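Local coordinates for merozoite surface protein-1 (Plasmodium knowlesi strain H, PDB 1N1I) that probably takes part in merozoite egress from host erythrocytes and in binding and invading new ones, here represented by its C-terminal pair of EGF-like domains, at residues Ser8-Cys13 against Arg26-Thr31; Gly60-Ala65 against Val91-Ser96. All coordinates share one frame; numbering follows the deposited sequence.

How the contacts relate
The two contacts follow one another along the chain, contact 1 closing before contact 2 opens, with their centres about 15 Å apart. Contact 1 sits at the surface, about 15 Å from the centre of the chain, and joins the N-terminal residues to the turn between strands 22-26 and 32-36 of the first EGF-like region. Contact 2 lies about 6 Å from that centre, is partly buried, and ties the loop before strand 66-69 to strand 92-93 of the second. They meet where Y27 OH packs 4.0 Å from F92 CE1. Strand 32-36, whose residues touch side chains of both contacts, lies at this junction, consistent with two domains packed side by side.

Contact 1 of 2, residues Ser8-Cys13 against Arg26-Thr31; sequences SSAHKC and RYLDGT
H11 and R26 are the closest pair across the contact, their CA atoms 4.4 Å apart, and H11 O accepts a hydrogen bond from R26 N at 2.8 Å. The donor stands above the H11 carbonyl plane, 42° out of it. The same two residues bond again through a side chain: H11 ND1 donates to R26 O at 2.9 Å. R26 O, a carbonyl oxygen, can only accept, so ND1 must carry the proton; this acceptor lies in the imidazole plane and is met nearly along its C=O axis, at 162°. With CG beside the backbone N (chi1 -67°), the ring edge is brought to the strand while H11 CA also makes a CA-H...O contact to R26 O. L28 reaches the ring obliquely, its CD1 lying 3.3 Å from H11 CE1, and Y25 stacks on the same imidazole.

The main-chain geometry shows two type I turns, S9-K12 and Y27-G30, brought together beside strand 22-26. The second belongs to the beta hairpin that continues into strand 32-36, within the first EGF-like region. D29 OD1 accepts from T31 N in an Asx turn and also from T31 OG1, both donors arriving from one face of the carboxylate.

R26 runs extended from CG to NE, its CG anti to the backbone N, and its CD is 3.5 Å from both A10 O and K12 O. A water in the guanidinium plane accepts from R26 NE at 2.9 Å and donates to A10 O. G30 CA covers part of one guanidinium face, and NH1 forms a salt bridge with E32. C13 SG, disulfide-bonded to C24, lies 3.8 Å from R26 N, beside the backbone bond to H11 O.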
# COMPACT_ATOMS: atom_id res chain seq x y z
N SER A 8 14.06 -1.85 7.06
CA SER A 8 14.42 -1.75 8.50
C SER A 8 13.21 -1.95 9.42
O SER A 8 12.08 -2.02 8.94
CB SER A 8 15.07 -0.39 8.81
OG SER A 8 15.49 -0.29 10.17
N SER A 9 13.48 -2.04 10.72
CA SER A 9 12.44 -2.21 11.71
C SER A 9 11.98 -0.82 12.15
O SER A 9 10.94 -0.68 12.79
CB SER A 9 13.00 -2.99 12.90
OG SER A 9 14.15 -2.35 13.42
N ALA A 10 12.77 0.19 11.81
CA ALA A 10 12.43 1.56 12.17
C ALA A 10 11.12 1.93 11.49
O ALA A 10 10.45 2.89 11.90
CB ALA A 10 13.53 2.51 11.71
N HIS A 11 10.74 1.16 10.47
CA HIS A 11 9.51 1.42 9.74
C HIS A 11 8.31 0.60 10.20
O HIS A 11 7.22 0.72 9.64
CB HIS A 11 9.74 1.23 8.25
CG HIS A 11 10.66 2.25 7.65
ND1 HIS A 11 10.39 3.60 7.65
CD2 HIS A 11 11.86 2.11 7.04
CE1 HIS A 11 11.38 4.25 7.08
NE2 HIS A 11 12.29 3.37 6.70
N LYS A 12 8.52 -0.23 11.22
CA LYS A 12 7.43 -1.06 11.73
C LYS A 12 6.57 -0.27 12.72
O LYS A 12 7.09 0.32 13.67
CB LYS A 12 7.98 -2.30 12.42
CG LYS A 12 6.88 -3.14 13.06
CD LYS A 12 7.39 -4.47 13.57
CE LYS A 12 6.23 -5.37 13.99
NZ LYS A 12 6.70 -6.68 14.50
N CYS A 13 5.25 -0.25 12.51
CA CYS A 13 4.36 0.50 13.40
C CYS A 13 4.43 -0.03 14.82
O CYS A 13 4.62 -1.23 15.03
CB CYS A 13 2.92 0.47 12.88
SG CYS A 13 2.74 1.40 11.32
N ARG A 26 5.52 2.98 9.36
CA ARG A 26 5.96 4.00 10.29
C ARG A 26 7.03 4.82 9.62
O ARG A 26 8.07 4.29 9.24
CB ARG A 26 6.54 3.37 11.56
CG ARG A 26 7.05 4.42 12.55
CD ARG A 26 7.62 3.79 13.82
NE ARG A 26 8.15 4.79 14.75
CZ ARG A 26 7.41 5.53 15.57
NH1 ARG A 26 6.08 5.41 15.60
NH2 ARG A 26 8.00 6.40 16.38
N TYR A 27 6.78 6.12 9.48
CA TYR A 27 7.74 7.03 8.87
C TYR A 27 8.76 7.43 9.92
O TYR A 27 8.46 7.42 11.11
CB TYR A 27 7.02 8.27 8.34
CG TYR A 27 6.03 7.99 7.24
CD1 TYR A 27 6.39 8.14 5.90
CD2 TYR A 27 4.74 7.56 7.54
CE1 TYR A 27 5.48 7.88 4.88
CE2 TYR A 27 3.82 7.30 6.53
CZ TYR A 27 4.20 7.46 5.20
OH TYR A 27 3.28 7.24 4.21
N LEU A 28 9.97 7.80 9.49
CA LEU A 28 11.02 8.20 10.42
C LEU A 28 10.62 9.35 11.35
O LEU A 28 11.10 9.42 12.48
CB LEU A 28 12.29 8.57 9.64
CG LEU A 28 13.38 7.51 9.49
CD1 LEU A 28 12.78 6.12 9.47
CD2 LEU A 28 14.19 7.78 8.23
N ASP A 29 9.74 10.25 10.90
CA ASP A 29 9.32 11.35 11.77
C ASP A 29 8.36 10.87 12.85
O ASP A 29 7.84 11.66 13.62
CB ASP A 29 8.69 12.49 10.96
CG ASP A 29 7.29 12.18 10.52
OD1 ASP A 29 6.84 11.03 10.75
OD2 ASP A 29 6.64 13.08 9.94
N GLY A 30 8.11 9.56 12.89
CA GLY A 30 7.22 9.01 13.91
C GLY A 30 5.78 8.78 13.48
O GLY A 30 5.00 8.15 14.19
N THR A 31 5.43 9.30 12.32
CA THR A 31 4.09 9.16 11.78
C THR A 31 3.81 7.70 11.43
O THR A 31 4.69 7.00 10.93
CB THR A 31 3.94 10.00 10.50
OG1 THR A 31 4.24 11.37 10.79
CG2 THR A 31 2.53 9.91 9.95
O HOH W 1 10.88 4.67 13.65

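Contact 2 of 2, residues Gly60-Ala65 against Val91-Ser96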
# COMPACT_ATOMS: atom_id res chain seq x y z
N GLY A 60 -5.65 0.46 -5.38
CA GLY A 60 -5.20 0.15 -4.03
C GLY A 60 -3.70 0.34 -3.91
O GLY A 60 -3.13 0.21 -2.83
N CYS A 61 -3.07 0.64 -5.03
CA CYS A 61 -1.63 0.86 -5.06
C CYS A 61 -1.34 2.22 -4.45
O CYS A 61 -2.21 3.09 -4.42
CB CYS A 61 -1.14 0.85 -6.50
SG CYS A 61 -1.38 -0.68 -7.48
N ALA A 62 -0.11 2.41 -3.98
CA ALA A 62 0.30 3.69 -3.40
C ALA A 62 -0.01 4.77 -4.42
O ALA A 62 -0.02 4.51 -5.62
CB ALA A 62 1.77 3.68 -3.12
N PRO A 63 -0.28 6.00 -3.95
CA PRO A 63 -0.59 7.13 -4.84
C PRO A 63 0.53 7.37 -5.83
O PRO A 63 0.30 7.79 -6.96
CB PRO A 63 -0.73 8.31 -3.88
CG PRO A 63 -1.28 7.66 -2.64
CD PRO A 63 -0.44 6.39 -2.54
N GLU A 64 1.75 7.09 -5.40
CA GLU A 64 2.93 7.29 -6.24
C GLU A 64 3.30 6.10 -7.12
O GLU A 64 4.32 6.15 -7.82
CB GLU A 64 4.14 7.65 -5.38
CG GLU A 64 4.46 6.66 -4.27
CD GLU A 64 3.82 7.03 -2.95
OE1 GLU A 64 2.58 6.98 -2.84
OE2 GLU A 64 4.56 7.39 -2.01
N ALA A 65 2.49 5.05 -7.09
CA ALA A 65 2.78 3.87 -7.91
C ALA A 65 1.92 3.76 -9.17
O ALA A 65 0.93 4.48 -9.34
CB ALA A 65 2.62 2.62 -7.07
N VAL A 91 1.43 -1.48 -1.79
CA VAL A 91 0.41 -0.65 -1.14
C VAL A 91 1.15 0.59 -0.65
O VAL A 91 0.56 1.67 -0.50
CB VAL A 91 -0.27 -1.38 0.04
CG1 VAL A 91 -1.05 -0.39 0.89
CG2 VAL A 91 -1.22 -2.45 -0.49
N PHE A 92 2.46 0.43 -0.43
CA PHE A 92 3.34 1.50 -0.00
C PHE A 92 4.58 1.54 -0.89
O PHE A 92 5.08 0.49 -1.32
CB PHE A 92 3.80 1.29 1.44
CG PHE A 92 2.82 1.77 2.47
CD1 PHE A 92 2.62 3.14 2.68
CD2 PHE A 92 2.10 0.86 3.24
CE1 PHE A 92 1.71 3.60 3.64
CE2 PHE A 92 1.18 1.31 4.20
CZ PHE A 92 0.99 2.70 4.40
N CYS A 93 5.08 2.73 -1.19
CA CYS A 93 6.29 2.85 -1.99
C CYS A 93 7.36 3.45 -1.10
O CYS A 93 7.19 4.55 -0.57
CB CYS A 93 6.09 3.74 -3.22
SG CYS A 93 5.29 2.93 -4.64
N SER A 94 8.45 2.69 -0.89
CA SER A 94 9.62 3.12 -0.10
C SER A 94 10.03 4.49 -0.58
O SER A 94 9.65 4.90 -1.68
CB SER A 94 10.82 2.22 -0.34
OG SER A 94 10.45 0.88 -0.55
N SER A 95 10.81 5.21 0.21
CA SER A 95 11.25 6.53 -0.24
C SER A 95 12.70 6.38 -0.70
O SER A 95 13.44 5.52 -0.19
CB SER A 95 11.15 7.59 0.87
OG SER A 95 10.94 8.89 0.33
N SER A 96 13.08 7.19 -1.67
CA SER A 96 14.43 7.14 -2.22
C SER A 96 15.21 8.45 -2.08
O SER A 96 14.63 9.55 -2.06
CB SER A 96 14.38 6.74 -3.70
OG SER A 96 13.77 7.74 -4.50
O HOH W 2 -2.19 2.13 -1.16
O HOH W 3 3.33 5.40 -0.16
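Two disulfides of the C-terminal EGF-like domain enter this contact, C61-C77 and C79-C93, and the sulfur of C93 packs against two alanine methyls and the chain of a glutamate. A65 CB is 3.6 Å from C93 SG and A62 CB is 3.9 Å from it. E64 comes alongside the same cysteine: its CG lies 3.5 Å from C93 CB, placed there by a chi1 of 55° that sets CG between the backbone N and the carbonyl carbon. A bend at chi2 (-93°) then carries the carboxylate along the strand, where a water bridges weakly between E64 OE2 and C93 N.

No direct hydrogen bond joins the two segments, so their match rests on nonpolar contacts and water. A type I turn, A62-A65, closed by A65 N donating to A62 O, presents the CB atoms of A62, E64 and A65 toward strand 92-93. That strand pairs antiparallel with 86-87, and V91 and F92 both face L87, the signature of a classic beta bulge. In this EGF-like fold the last cysteine, C93, thus packs its sulfur against the turn that precedes strand 66-69.

At the other end, C61 and V91 approach to 4.7 Å between CA atoms. A water lies between the carbonyls, 2.7 Å from G60 O and 2.9 Å from V91 O, and V91 O is also met by A62 CB at 3.5 Å. R35 NH1 donates to V91 O as well, while the CB of F92 is directed away from residues 60-65, and its ring meets that of Y25.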